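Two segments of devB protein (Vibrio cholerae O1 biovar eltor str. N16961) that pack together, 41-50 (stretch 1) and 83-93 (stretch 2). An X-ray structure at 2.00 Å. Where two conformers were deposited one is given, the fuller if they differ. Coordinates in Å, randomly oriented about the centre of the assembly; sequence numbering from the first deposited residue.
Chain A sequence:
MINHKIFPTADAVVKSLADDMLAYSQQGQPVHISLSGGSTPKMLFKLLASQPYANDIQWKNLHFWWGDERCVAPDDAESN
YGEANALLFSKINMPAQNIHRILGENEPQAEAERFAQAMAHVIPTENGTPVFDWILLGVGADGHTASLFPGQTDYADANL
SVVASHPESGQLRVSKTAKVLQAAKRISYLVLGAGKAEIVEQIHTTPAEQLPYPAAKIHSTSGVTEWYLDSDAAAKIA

Stretch 1, residues 41-50: PKMLFKLLAS
Stretch 2 83-93: EANALLFSKIN

Two helices of devB protein, running in roughly the same direction, pack here almost entirely through apolar side chains. Residues 41-48 are helical, continuing a helix that begins earlier in the chain, and so are 83-89. Their axes approach to 7.9 Å, with 30° between their N-to-C directions. The register is set by F45 opposite L88, CA to CA 5.3 Å, and K46 opposite L87, CA to CA 5.8 Å. Together the two surfaces bury 465 Å².

Most backbone angles lie near -60/-43, and stretch 1 keeps i to i+4 hydrogen bonds from F45 N to P41 O (2.8 Å) through A49 N to F45 O (3.0 Å). Stretch 2 widens into a pi-type turn at 85-89. A84 O accepts from both L88 N (2.8 Å) and F89 N (3.1 Å), and S90 N reaches N85 O at 3.0 Å; L88 itself adopts -125/-67. A type I turn from F89 to I92 follows, closed by a weak hydrogen bond from I92 N to F89 O (3.3 Å). Two serines bond back to the backbone near the helix ends: S50 OG (chi1 p) donates to L47 O at 2.6 Å, and S90 OG (chi1 p) to N85 O at 2.8 Å.

The apolar contact centres on F45, whose CA-to-CB bond points toward stretch 2. With chi1 m and chi2 -33°, its ring receives A84 CB over one face, 4.1 Å from the ring centroid and 26° off the normal, a CH-pi contact in which F45 CE2 lies 3.7 Å from A84 CB. A methyl is compact enough to sit against the ring while the helices remain close. L87 CD1 lies at the ring edge, near its plane. Nearer the backbone, F45 CB is 3.9 Å from both L87 CB and L88 CB, so these successive leucines pack beside the root of the phenylalanine.

L48 and L87 share the m, t rotamer, whereas L88 is t, p. L88 brings CD1 to 3.8 Å from L48 CB, 3.9 Å from A49 CB and 3.6 Å from A49 N, filling the space beside the end of stretch 1. L48 is buried and points toward stretch 2. L87 places CD1 3.8 Å from K42 O and 4.3 Å from K42 CB, and CD2 4.1 Å from K46 CG. Both lysines thus border the contact with their aliphatic portions, while their ends lead away from stretch 2.

At A49, close approach favours a small side chain: its CB is 3.4 Å from L87 O and 4.1 Å from K91 CB. K91 starts toward stretch 1, but its amine end leads away. I92 (p, t) adds a looser contact, its CG2 4.4 Å from L48 O.

No direct hydrogen bond crosses the interface. The polar link is a water that donates to A49 O and K91 O, 2.8 Å from its O to each, bridging the backbone of A49 to that of K91, in the turn of stretch 2.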

# COMPACT_ATOMS: atom_id res chain seq x y z
N PRO A 41 -11.63 -12.59 -7.88
CA PRO A 41 -12.78 -11.79 -8.34
C PRO A 41 -14.15 -12.33 -7.89
O PRO A 41 -14.98 -11.53 -7.46
CB PRO A 41 -12.64 -11.80 -9.88
CG PRO A 41 -11.16 -11.90 -10.11
CD PRO A 41 -10.67 -12.85 -9.00
N LYS A 42 -14.36 -13.65 -7.98
CA LYS A 42 -15.56 -14.37 -7.46
C LYS A 42 -15.89 -13.93 -6.05
O LYS A 42 -17.01 -13.51 -5.76
CB LYS A 42 -15.31 -15.90 -7.46
CG LYS A 42 -15.92 -16.71 -6.29
CD LYS A 42 -14.90 -17.65 -5.57
CE LYS A 42 -15.57 -18.50 -4.53
NZ LYS A 42 -15.36 -18.02 -3.14
N MSE A 43 -14.91 -14.06 -5.16
CA MSE A 43 -15.05 -13.63 -3.77
C MSE A 43 -15.40 -12.15 -3.66
O MSE A 43 -16.26 -11.76 -2.87
CB MSE A 43 -13.76 -13.89 -3.02
CG MSE A 43 -13.49 -15.36 -2.83
SE MSE A 43 -11.96 -15.52 -1.55
CE MSE A 43 -12.73 -14.49 -0.00
N LEU A 44 -14.72 -11.31 -4.45
CA LEU A 44 -15.01 -9.88 -4.47
C LEU A 44 -16.45 -9.60 -4.88
O LEU A 44 -17.14 -8.84 -4.21
CB LEU A 44 -14.03 -9.12 -5.39
CG LEU A 44 -14.27 -7.61 -5.54
CD1 LEU A 44 -14.19 -6.87 -4.17
CD2 LEU A 44 -13.24 -7.06 -6.52
N PHE A 45 -16.94 -10.24 -5.94
CA PHE A 45 -18.33 -10.03 -6.39
C PHE A 45 -19.34 -10.38 -5.30
O PHE A 45 -20.33 -9.68 -5.13
CB PHE A 45 -18.63 -10.90 -7.64
CG PHE A 45 -17.70 -10.61 -8.82
CD1 PHE A 45 -17.20 -9.33 -9.03
CD2 PHE A 45 -17.37 -11.62 -9.72
CE1 PHE A 45 -16.34 -9.05 -10.11
CE2 PHE A 45 -16.51 -11.36 -10.80
CZ PHE A 45 -16.01 -10.06 -11.01
N LYS A 46 -19.13 -11.49 -4.61
CA LYS A 46 -20.03 -11.87 -3.52
C LYS A 46 -20.03 -10.80 -2.43
O LYS A 46 -21.07 -10.49 -1.85
CB LYS A 46 -19.67 -13.27 -2.96
CG LYS A 46 -19.90 -14.39 -4.04
CD LYS A 46 -19.76 -15.79 -3.47
CE LYS A 46 -18.31 -16.14 -3.24
NZ LYS A 46 -18.14 -17.45 -2.51
N LEU A 47 -18.85 -10.28 -2.11
CA LEU A 47 -18.77 -9.24 -1.10
C LEU A 47 -19.46 -7.94 -1.57
O LEU A 47 -20.20 -7.29 -0.81
CB LEU A 47 -17.31 -8.99 -0.69
CG LEU A 47 -17.09 -7.87 0.35
CD1 LEU A 47 -17.89 -8.10 1.68
CD2 LEU A 47 -15.62 -7.66 0.67
N LEU A 48 -19.19 -7.55 -2.81
CA LEU A 48 -19.84 -6.37 -3.39
C LEU A 48 -21.37 -6.44 -3.44
O LEU A 48 -22.06 -5.40 -3.39
CB LEU A 48 -19.28 -6.09 -4.80
CG LEU A 48 -17.79 -5.73 -4.84
CD1 LEU A 48 -17.36 -5.61 -6.34
CD2 LEU A 48 -17.52 -4.42 -4.07
N ALA A 49 -21.90 -7.65 -3.55
CA ALA A 49 -23.34 -7.88 -3.55
C ALA A 49 -23.94 -7.94 -2.14
O ALA A 49 -25.17 -8.00 -1.97
CB ALA A 49 -23.67 -9.20 -4.34
N SER A 50 -23.10 -7.98 -1.11
CA SER A 50 -23.60 -8.07 0.27
C SER A 50 -23.79 -6.66 0.81
O SER A 50 -23.22 -5.70 0.28
CB SER A 50 -22.56 -8.76 1.17
OG SER A 50 -21.45 -7.89 1.36
N GLU A 83 -20.30 -15.03 -14.96
CA GLU A 83 -20.12 -15.23 -13.51
C GLU A 83 -20.25 -13.92 -12.66
O GLU A 83 -20.87 -13.92 -11.59
CB GLU A 83 -18.81 -15.96 -13.22
CG GLU A 83 -18.59 -16.27 -11.76
CD GLU A 83 -17.86 -17.60 -11.56
OE1 GLU A 83 -16.62 -17.66 -11.85
OE2 GLU A 83 -18.54 -18.57 -11.13
N ALA A 84 -19.69 -12.81 -13.16
CA ALA A 84 -19.86 -11.50 -12.55
C ALA A 84 -21.34 -11.14 -12.49
O ALA A 84 -21.82 -10.60 -11.48
CB ALA A 84 -19.05 -10.40 -13.34
N ASN A 85 -22.06 -11.45 -13.56
CA ASN A 85 -23.48 -11.18 -13.57
C ASN A 85 -24.28 -12.05 -12.57
O ASN A 85 -25.15 -11.54 -11.87
CB ASN A 85 -24.06 -11.33 -14.99
CG ASN A 85 -25.54 -10.94 -15.05
OD1 ASN A 85 -25.93 -9.83 -14.66
ND2 ASN A 85 -26.36 -11.84 -15.54
N ALA A 86 -24.02 -13.35 -12.53
CA ALA A 86 -24.70 -14.25 -11.60
C ALA A 86 -24.43 -13.84 -10.15
O ALA A 86 -25.37 -13.80 -9.32
CB ALA A 86 -24.28 -15.69 -11.83
N LEU A 87 -23.19 -13.46 -9.85
CA LEU A 87 -22.82 -13.19 -8.45
C LEU A 87 -23.07 -11.76 -7.99
O LEU A 87 -23.30 -11.52 -6.79
CB LEU A 87 -21.36 -13.58 -8.15
CG LEU A 87 -21.01 -15.08 -8.31
CD1 LEU A 87 -19.46 -15.24 -8.17
CD2 LEU A 87 -21.74 -15.97 -7.31
N LEU A 88 -22.97 -10.82 -8.93
CA LEU A 88 -23.06 -9.39 -8.59
C LEU A 88 -24.12 -8.62 -9.36
O LEU A 88 -25.09 -8.11 -8.75
CB LEU A 88 -21.69 -8.69 -8.75
CG LEU A 88 -21.66 -7.17 -8.52
CD1 LEU A 88 -22.21 -6.81 -7.08
CD2 LEU A 88 -20.23 -6.62 -8.70
N PHE A 89 -23.93 -8.47 -10.68
CA PHE A 89 -24.75 -7.48 -11.39
C PHE A 89 -26.23 -7.75 -11.23
O PHE A 89 -27.02 -6.82 -11.08
CB PHE A 89 -24.40 -7.36 -12.89
CG PHE A 89 -22.94 -7.18 -13.15
CD1 PHE A 89 -22.16 -6.37 -12.32
CD2 PHE A 89 -22.33 -7.80 -14.24
CE1 PHE A 89 -20.80 -6.19 -12.57
CE2 PHE A 89 -20.99 -7.64 -14.47
CZ PHE A 89 -20.22 -6.84 -13.63
N SER A 90 -26.62 -9.02 -11.28
CA SER A 90 -28.03 -9.38 -11.11
C SER A 90 -28.57 -9.12 -9.68
O SER A 90 -29.76 -9.32 -9.42
CB SER A 90 -28.22 -10.85 -11.47
OG SER A 90 -27.60 -11.65 -10.48
N LYS A 91 -27.70 -8.71 -8.76
CA LYS A 91 -28.09 -8.51 -7.36
C LYS A 91 -28.06 -7.04 -6.96
O LYS A 91 -28.25 -6.72 -5.78
CB LYS A 91 -27.16 -9.28 -6.41
CG LYS A 91 -26.81 -10.69 -6.83
CD LYS A 91 -27.98 -11.59 -6.67
CE LYS A 91 -27.59 -12.98 -7.09
NZ LYS A 91 -28.78 -13.85 -7.01
N ILE A 92 -27.77 -6.16 -7.91
CA ILE A 92 -27.55 -4.74 -7.59
C ILE A 92 -28.24 -3.85 -8.61
O ILE A 92 -28.68 -4.34 -9.66
CB ILE A 92 -26.04 -4.34 -7.52
CG1 ILE A 92 -25.34 -4.57 -8.87
CG2 ILE A 92 -25.35 -5.00 -6.32
CD1 ILE A 92 -23.98 -3.94 -9.03
N ASN A 93 -28.35 -2.57 -8.29
CA ASN A 93 -28.95 -1.61 -9.20
C ASN A 93 -27.89 -0.75 -9.87
O ASN A 93 -27.44 0.26 -9.34
CB ASN A 93 -29.98 -0.73 -8.48
CG ASN A 93 -30.80 0.12 -9.43
OD1 ASN A 93 -30.87 -0.16 -10.65
ND2 ASN A 93 -31.45 1.16 -8.90
O HOH W 1 -27.66 -7.43 -3.17